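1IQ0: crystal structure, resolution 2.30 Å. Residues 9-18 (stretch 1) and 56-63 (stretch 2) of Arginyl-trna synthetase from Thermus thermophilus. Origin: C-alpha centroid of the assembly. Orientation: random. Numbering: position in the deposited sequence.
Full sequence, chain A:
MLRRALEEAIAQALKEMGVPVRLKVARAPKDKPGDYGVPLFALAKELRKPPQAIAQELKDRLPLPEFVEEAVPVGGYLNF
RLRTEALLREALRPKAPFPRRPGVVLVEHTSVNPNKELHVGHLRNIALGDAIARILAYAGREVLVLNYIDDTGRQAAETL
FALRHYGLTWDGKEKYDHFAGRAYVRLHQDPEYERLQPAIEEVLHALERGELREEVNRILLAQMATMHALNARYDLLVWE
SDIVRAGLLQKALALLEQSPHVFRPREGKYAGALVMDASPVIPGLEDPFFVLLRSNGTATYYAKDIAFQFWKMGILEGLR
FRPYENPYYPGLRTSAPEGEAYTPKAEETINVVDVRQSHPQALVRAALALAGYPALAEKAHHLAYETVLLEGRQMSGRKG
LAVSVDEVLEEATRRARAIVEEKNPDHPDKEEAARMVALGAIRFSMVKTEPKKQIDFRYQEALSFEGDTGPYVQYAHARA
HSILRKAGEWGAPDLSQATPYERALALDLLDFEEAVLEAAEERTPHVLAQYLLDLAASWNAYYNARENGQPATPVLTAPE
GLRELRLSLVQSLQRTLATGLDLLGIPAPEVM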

ATOM      1  N   ALA A   9      -2.338  -1.009 -29.148  1.00 41.61           N
ATOM      2  CA  ALA A   9      -2.259  -1.226 -30.584  1.00 40.56           C
ATOM      3  C   ALA A   9      -2.277  -2.717 -30.911  1.00 40.33           C
ATOM      4  O   ALA A   9      -2.800  -3.126 -31.950  1.00 39.53           O
ATOM      5  N   ILE A  10      -1.703  -3.527 -30.024  1.00 34.48           N
ATOM      6  CA  ILE A  10      -1.666  -4.975 -30.227  1.00 34.21           C
ATOM      7  C   ILE A  10      -3.050  -5.580 -30.010  1.00 38.18           C
ATOM      8  O   ILE A  10      -3.486  -6.436 -30.774  1.00 40.14           O
ATOM      9  N   ALA A  11      -3.726  -5.133 -28.955  1.00 39.21           N
ATOM     10  CA  ALA A  11      -5.064  -5.619 -28.629  1.00 41.60           C
ATOM     11  C   ALA A  11      -5.991  -5.366 -29.812  1.00 44.70           C
ATOM     12  O   ALA A  11      -6.622  -6.286 -30.341  1.00 45.19           O
ATOM     13  N   GLN A  12      -6.057  -4.104 -30.222  1.00 55.58           N
ATOM     14  CA  GLN A  12      -6.895  -3.696 -31.336  1.00 58.17           C
ATOM     15  C   GLN A  12      -6.615  -4.572 -32.550  1.00 59.12           C
ATOM     16  O   GLN A  12      -7.523  -4.910 -33.307  1.00 60.72           O
ATOM     17  N   ALA A  13      -5.351  -4.945 -32.723  1.00 53.47           N
ATOM     18  CA  ALA A  13      -4.942  -5.780 -33.847  1.00 54.11           C
ATOM     19  C   ALA A  13      -5.382  -7.230 -33.671  1.00 55.26           C
ATOM     20  O   ALA A  13      -5.635  -7.930 -34.653  1.00 56.19           O
ATOM     21  N   LEU A  14      -5.467  -7.677 -32.421  1.00 89.14           N
ATOM     22  CA  LEU A  14      -5.878  -9.045 -32.119  1.00 91.21           C
ATOM     23  C   LEU A  14      -7.376  -9.235 -32.343  1.00 93.62           C
ATOM     24  O   LEU A  14      -7.828 -10.336 -32.660  1.00 96.13           O
ATOM     25  N   LYS A  15      -8.141  -8.161 -32.176  1.00 67.09           N
ATOM     26  CA  LYS A  15      -9.583  -8.214 -32.378  1.00 70.26           C
ATOM     27  C   LYS A  15      -9.896  -8.319 -33.866  1.00 74.79           C
ATOM     28  O   LYS A  15     -10.833  -9.013 -34.262  1.00 77.22           O
ATOM     29  N   GLU A  16      -9.100  -7.639 -34.689  1.00123.53           N
ATOM     30  CA  GLU A  16      -9.293  -7.660 -36.136  1.00126.39           C
ATOM     31  C   GLU A  16      -8.890  -8.992 -36.762  1.00128.22           C
ATOM     32  O   GLU A  16      -8.953  -9.155 -37.981  1.00129.30           O
ATOM     33  N   MET A  17      -8.470  -9.939 -35.929  1.00 95.31           N
ATOM     34  CA  MET A  17      -8.074 -11.259 -36.409  1.00 96.73           C
ATOM     35  C   MET A  17      -9.035 -12.305 -35.863  1.00 97.45           C
ATOM     36  O   MET A  17      -9.144 -13.408 -36.399  1.00 98.27           O
ATOM     37  N   GLY A  18      -9.730 -11.945 -34.790  1.00 84.31           N
ATOM     38  CA  GLY A  18     -10.676 -12.856 -34.178  1.00 86.33           C
ATOM     39  C   GLY A  18     -10.596 -12.833 -32.663  1.00 87.94           C
ATOM     40  O   GLY A  18     -11.503 -12.334 -31.997  1.00 87.22           O
ATOM     41  N   GLN A  56       4.033 -14.029 -36.423  1.00 73.45           N
ATOM     42  CA  GLN A  56       4.164 -13.518 -37.785  1.00 72.81           C
ATOM     43  C   GLN A  56       2.820 -12.963 -38.242  1.00 73.37           C
ATOM     44  O   GLN A  56       2.755 -11.954 -38.945  1.00 73.43           O
ATOM     45  N   GLU A  57       1.753 -13.636 -37.828  1.00 56.11           N
ATOM     46  CA  GLU A  57       0.392 -13.234 -38.162  1.00 56.95           C
ATOM     47  C   GLU A  57       0.111 -11.854 -37.575  1.00 55.03           C
ATOM     48  O   GLU A  57      -0.349 -10.946 -38.273  1.00 53.64           O
ATOM     49  N   LEU A  58       0.392 -11.709 -36.283  1.00 49.61           N
ATOM     50  CA  LEU A  58       0.179 -10.448 -35.584  1.00 48.33           C
ATOM     51  C   LEU A  58       0.984  -9.335 -36.244  1.00 44.60           C
ATOM     52  O   LEU A  58       0.503  -8.214 -36.411  1.00 44.12           O
ATOM     53  N   LYS A  59       2.213  -9.656 -36.620  1.00 40.01           N
ATOM     54  CA  LYS A  59       3.088  -8.691 -37.268  1.00 43.50           C
ATOM     55  C   LYS A  59       2.460  -8.194 -38.567  1.00 46.17           C
ATOM     56  O   LYS A  59       2.554  -7.015 -38.902  1.00 46.45           O
ATOM     57  N   ASP A  60       1.812  -9.102 -39.288  1.00 57.66           N
ATOM     58  CA  ASP A  60       1.181  -8.780 -40.564  1.00 60.64           C
ATOM     59  C   ASP A  60      -0.000  -7.812 -40.476  1.00 60.38           C
ATOM     60  O   ASP A  60      -0.203  -6.990 -41.370  1.00 60.82           O
ATOM     61  N   ARG A  61      -0.778  -7.903 -39.403  1.00 48.38           N
ATOM     62  CA  ARG A  61      -1.932  -7.029 -39.243  1.00 50.82           C
ATOM     63  C   ARG A  61      -1.748  -5.973 -38.163  1.00 48.03           C
ATOM     64  O   ARG A  61      -2.730  -5.435 -37.647  1.00 48.79           O
ATOM     65  N   LEU A  62      -0.499  -5.668 -37.820  1.00 56.16           N
ATOM     66  CA  LEU A  62      -0.240  -4.674 -36.786  1.00 49.12           C
ATOM     67  C   LEU A  62       0.326  -3.361 -37.306  1.00 45.87           C
ATOM     68  O   LEU A  62       1.476  -3.298 -37.738  1.00 46.07           O
ATOM     69  N   PRO A  63      -0.483  -2.291 -37.278  1.00 44.21           N
ATOM     70  CA  PRO A  63      -0.003  -0.992 -37.750  1.00 44.95           C
ATOM     71  C   PRO A  63       0.955  -0.458 -36.683  1.00 45.75           C
ATOM     72  O   PRO A  63       0.543  -0.139 -35.565  1.00 46.23           O
TER

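This is a small, mainly apolar contact between two helix ends and the residues that follow them, with the helices crossing almost at right angles, closed at one edge by a single weak hydrogen bond from an arginine. The axes of helix 9-15 and helix 56-60 run at 100° and come no closer than 10.0 Å. The contact buries 460 Å², both sides summed.

The backbones come nearest at Ala 13 and Leu 62, whose CA atoms are 5.7 Å apart. Ala 13 points toward the other stretch at this close point. Its CB touches three residues: CD1 of Leu 62 at 3.8 Å, CD1 of Leu 58 at 4.0 Å and the carbonyl O of Arg 61 at 3.7 Å.

Leu 58 and Leu 62 share the same rotamer, chi1 t and chi2 p. Both leave the backbone sideways, but their ends come nearer to stretch 1. Leu 58 fits among four side chains. Its CD1 meets CB of Ala 13, lies 4.1 Å from CD2 of Leu 14 (m, t) and lies 3.8 Å from CE of Met 17. Its CD2 lies 3.9 Å from CG2 of Ile 10. Leu 62 packs nearer the start of stretch 1. Its CD1 lies 3.4 Å from the carbonyl O of Ala 9 and 4.3 Å from CB of Ala 9. Its CD2 is 4.3 Å from CG1 of Ile 10. Ile 10 (m, t) touches Leu 58 through CG2 and Leu 62 through CG1.

Met 17 follows the helix and points toward stretch 2. It has the largest covered area of stretch 1. Its rotamer is m, t, m, which carries CE to Leu 58. SD of Met 17 lies 3.6 Å from CG of Glu 57, and CG of Met 17 lies 3.5 Å from CD of Arg 61.

Arg 61 also points toward the partner. Its side chain is m, t, t and nearly extended beyond chi1, so the guanidinium reaches the C-terminal end of stretch 1. There NH1 of Arg 61 donates a weak hydrogen bond to the carbonyl O of Glu 16, at 3.1 Å with an angle of 121°. The acceptor sits at the guanidinium edge, near its plane. Within stretch 2, NE of Arg 61 forms a salt bridge with OE2 of Glu 57 at 3.2 Å. That oxygen lies well out of the guanidinium plane, so the attraction is one of charge alone.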

ATOM      1  CB  ALA A   9      -1.002  -0.578 -31.144  1.00 28.61           C
ATOM      2  CB  ILE A  10      -0.678  -5.655 -29.253  1.00 24.69           C
ATOM      3  CG1 ILE A  10       0.759  -5.255 -29.606  1.00 26.03           C
ATOM      4  CG2 ILE A  10      -0.852  -7.169 -29.302  1.00 22.75           C
ATOM      5  CD1 ILE A  10       1.791  -5.777 -28.627  1.00 30.38           C
ATOM      6  CB  ALA A  11      -5.592  -4.901 -27.393  1.00 38.20           C
ATOM      7  CB  GLN A  12      -6.625  -2.229 -31.675  1.00 69.60           C
ATOM      8  CG  GLN A  12      -7.861  -1.462 -32.091  1.00 73.65           C
ATOM      9  CD  GLN A  12      -8.960  -1.538 -31.047  1.00 76.77           C
ATOM     10  OE1 GLN A  12      -8.756  -1.186 -29.884  1.00 79.15           O
ATOM     11  NE2 GLN A  12     -10.134  -1.999 -31.460  1.00 76.67           N
ATOM     12  CB  ALA A  13      -3.430  -5.713 -34.018  1.00 62.54           C
ATOM     13  CB  LEU A  14      -5.517  -9.401 -30.671  1.00 65.14           C
ATOM     14  CG  LEU A  14      -4.030  -9.639 -30.375  1.00 62.71           C
ATOM     15  CD1 LEU A  14      -3.789  -9.675 -28.873  1.00 63.75           C
ATOM     16  CD2 LEU A  14      -3.591 -10.943 -31.017  1.00 61.04           C
ATOM     17  CB  LYS A  15     -10.246  -6.969 -31.781  1.00 63.53           C
ATOM     18  CG  LYS A  15     -10.360  -7.008 -30.263  1.00 64.94           C
ATOM     19  CD  LYS A  15     -10.303  -5.620 -29.626  1.00 62.30           C
ATOM     20  CE  LYS A  15     -11.420  -4.708 -30.105  1.00 60.38           C
ATOM     21  NZ  LYS A  15     -11.357  -3.372 -29.442  1.00 55.95           N
ATOM     22  CB  GLU A  16      -8.503  -6.529 -36.801  1.00 92.62           C
ATOM     23  CG  GLU A  16      -9.079  -5.143 -36.569  1.00 94.51           C
ATOM     24  CD  GLU A  16      -8.342  -4.069 -37.346  1.00 97.18           C
ATOM     25  OE1 GLU A  16      -8.256  -4.184 -38.586  1.00 96.00           O
ATOM     26  OE2 GLU A  16      -7.849  -3.109 -36.718  1.00 98.55           O
ATOM     27  CB  MET A  17      -6.652 -11.599 -35.957  1.00 93.10           C
ATOM     28  CG  MET A  17      -5.579 -10.656 -36.466  1.00 94.37           C
ATOM     29  SD  MET A  17      -3.928 -11.261 -36.063  1.00 95.76           S
ATOM     30  CE  MET A  17      -3.904 -10.998 -34.306  1.00 97.38           C
ATOM     31  CB  GLN A  56       4.616 -14.633 -38.731  1.00 57.65           C
ATOM     32  CG  GLN A  56       4.753 -14.202 -40.185  1.00 60.25           C
ATOM     33  CD  GLN A  56       5.774 -13.094 -40.375  1.00 64.38           C
ATOM     34  OE1 GLN A  56       6.953 -13.260 -40.063  1.00 63.43           O
ATOM     35  NE2 GLN A  56       5.325 -11.956 -40.893  1.00 63.69           N
ATOM     36  CB  GLU A  57      -0.602 -14.252 -37.589  1.00100.38           C
ATOM     37  CG  GLU A  57      -2.067 -13.839 -37.661  1.00105.26           C
ATOM     38  CD  GLU A  57      -2.589 -13.760 -39.080  1.00106.61           C
ATOM     39  OE1 GLU A  57      -2.528 -14.784 -39.791  1.00108.90           O
ATOM     40  OE2 GLU A  57      -3.063 -12.677 -39.482  1.00104.26           O
ATOM     41  CB  LEU A  58       0.588 -10.588 -34.116  1.00 54.57           C
ATOM     42  CG  LEU A  58       0.444  -9.345 -33.234  1.00 56.31           C
ATOM     43  CD1 LEU A  58      -0.988  -8.830 -33.297  1.00 56.21           C
ATOM     44  CD2 LEU A  58       0.825  -9.694 -31.801  1.00 56.59           C
ATOM     45  CB  LYS A  59       4.444  -9.333 -37.569  1.00 52.84           C
ATOM     46  CG  LYS A  59       5.449  -8.395 -38.209  1.00 49.36           C
ATOM     47  CD  LYS A  59       6.701  -9.143 -38.638  1.00 51.50           C
ATOM     48  CE  LYS A  59       7.767  -8.189 -39.148  1.00 48.95           C
ATOM     49  NZ  LYS A  59       7.223  -7.278 -40.189  1.00 41.49           N
ATOM     50  CB  ASP A  60       0.739 -10.072 -41.255  1.00 76.40           C
ATOM     51  CG  ASP A  60       1.908 -10.977 -41.597  1.00 79.64           C
ATOM     52  OD1 ASP A  60       1.669 -12.099 -42.086  1.00 83.26           O
ATOM     53  OD2 ASP A  60       3.068 -10.567 -41.380  1.00 81.55           O
ATOM     54  CB  ARG A  61      -3.180  -7.856 -38.925  1.00 89.11           C
ATOM     55  CG  ARG A  61      -3.533  -8.873 -39.990  1.00 96.20           C
ATOM     56  CD  ARG A  61      -4.850  -9.556 -39.684  1.00103.23           C
ATOM     57  NE  ARG A  61      -5.180 -10.556 -40.695  1.00107.84           N
ATOM     58  CZ  ARG A  61      -6.307 -11.259 -40.712  1.00110.57           C
ATOM     59  NH1 ARG A  61      -7.222 -11.073 -39.771  1.00110.50           N
ATOM     60  NH2 ARG A  61      -6.519 -12.148 -41.673  1.00112.37           N
ATOM     61  CB  LEU A  62       0.714  -5.236 -35.732  1.00 44.24           C
ATOM     62  CG  LEU A  62       1.111  -4.256 -34.620  1.00 42.01           C
ATOM     63  CD1 LEU A  62      -0.126  -3.763 -33.887  1.00 40.42           C
ATOM     64  CD2 LEU A  62       2.058  -4.940 -33.652  1.00 41.73           C
ATOM     65  CB  PRO A  63      -1.285  -0.174 -37.861  1.00 39.88           C
ATOM     66  CG  PRO A  63      -2.109  -0.714 -36.733  1.00 37.58           C
ATOM     67  CD  PRO A  63      -1.889  -2.208 -36.842  1.00 41.09           C
TER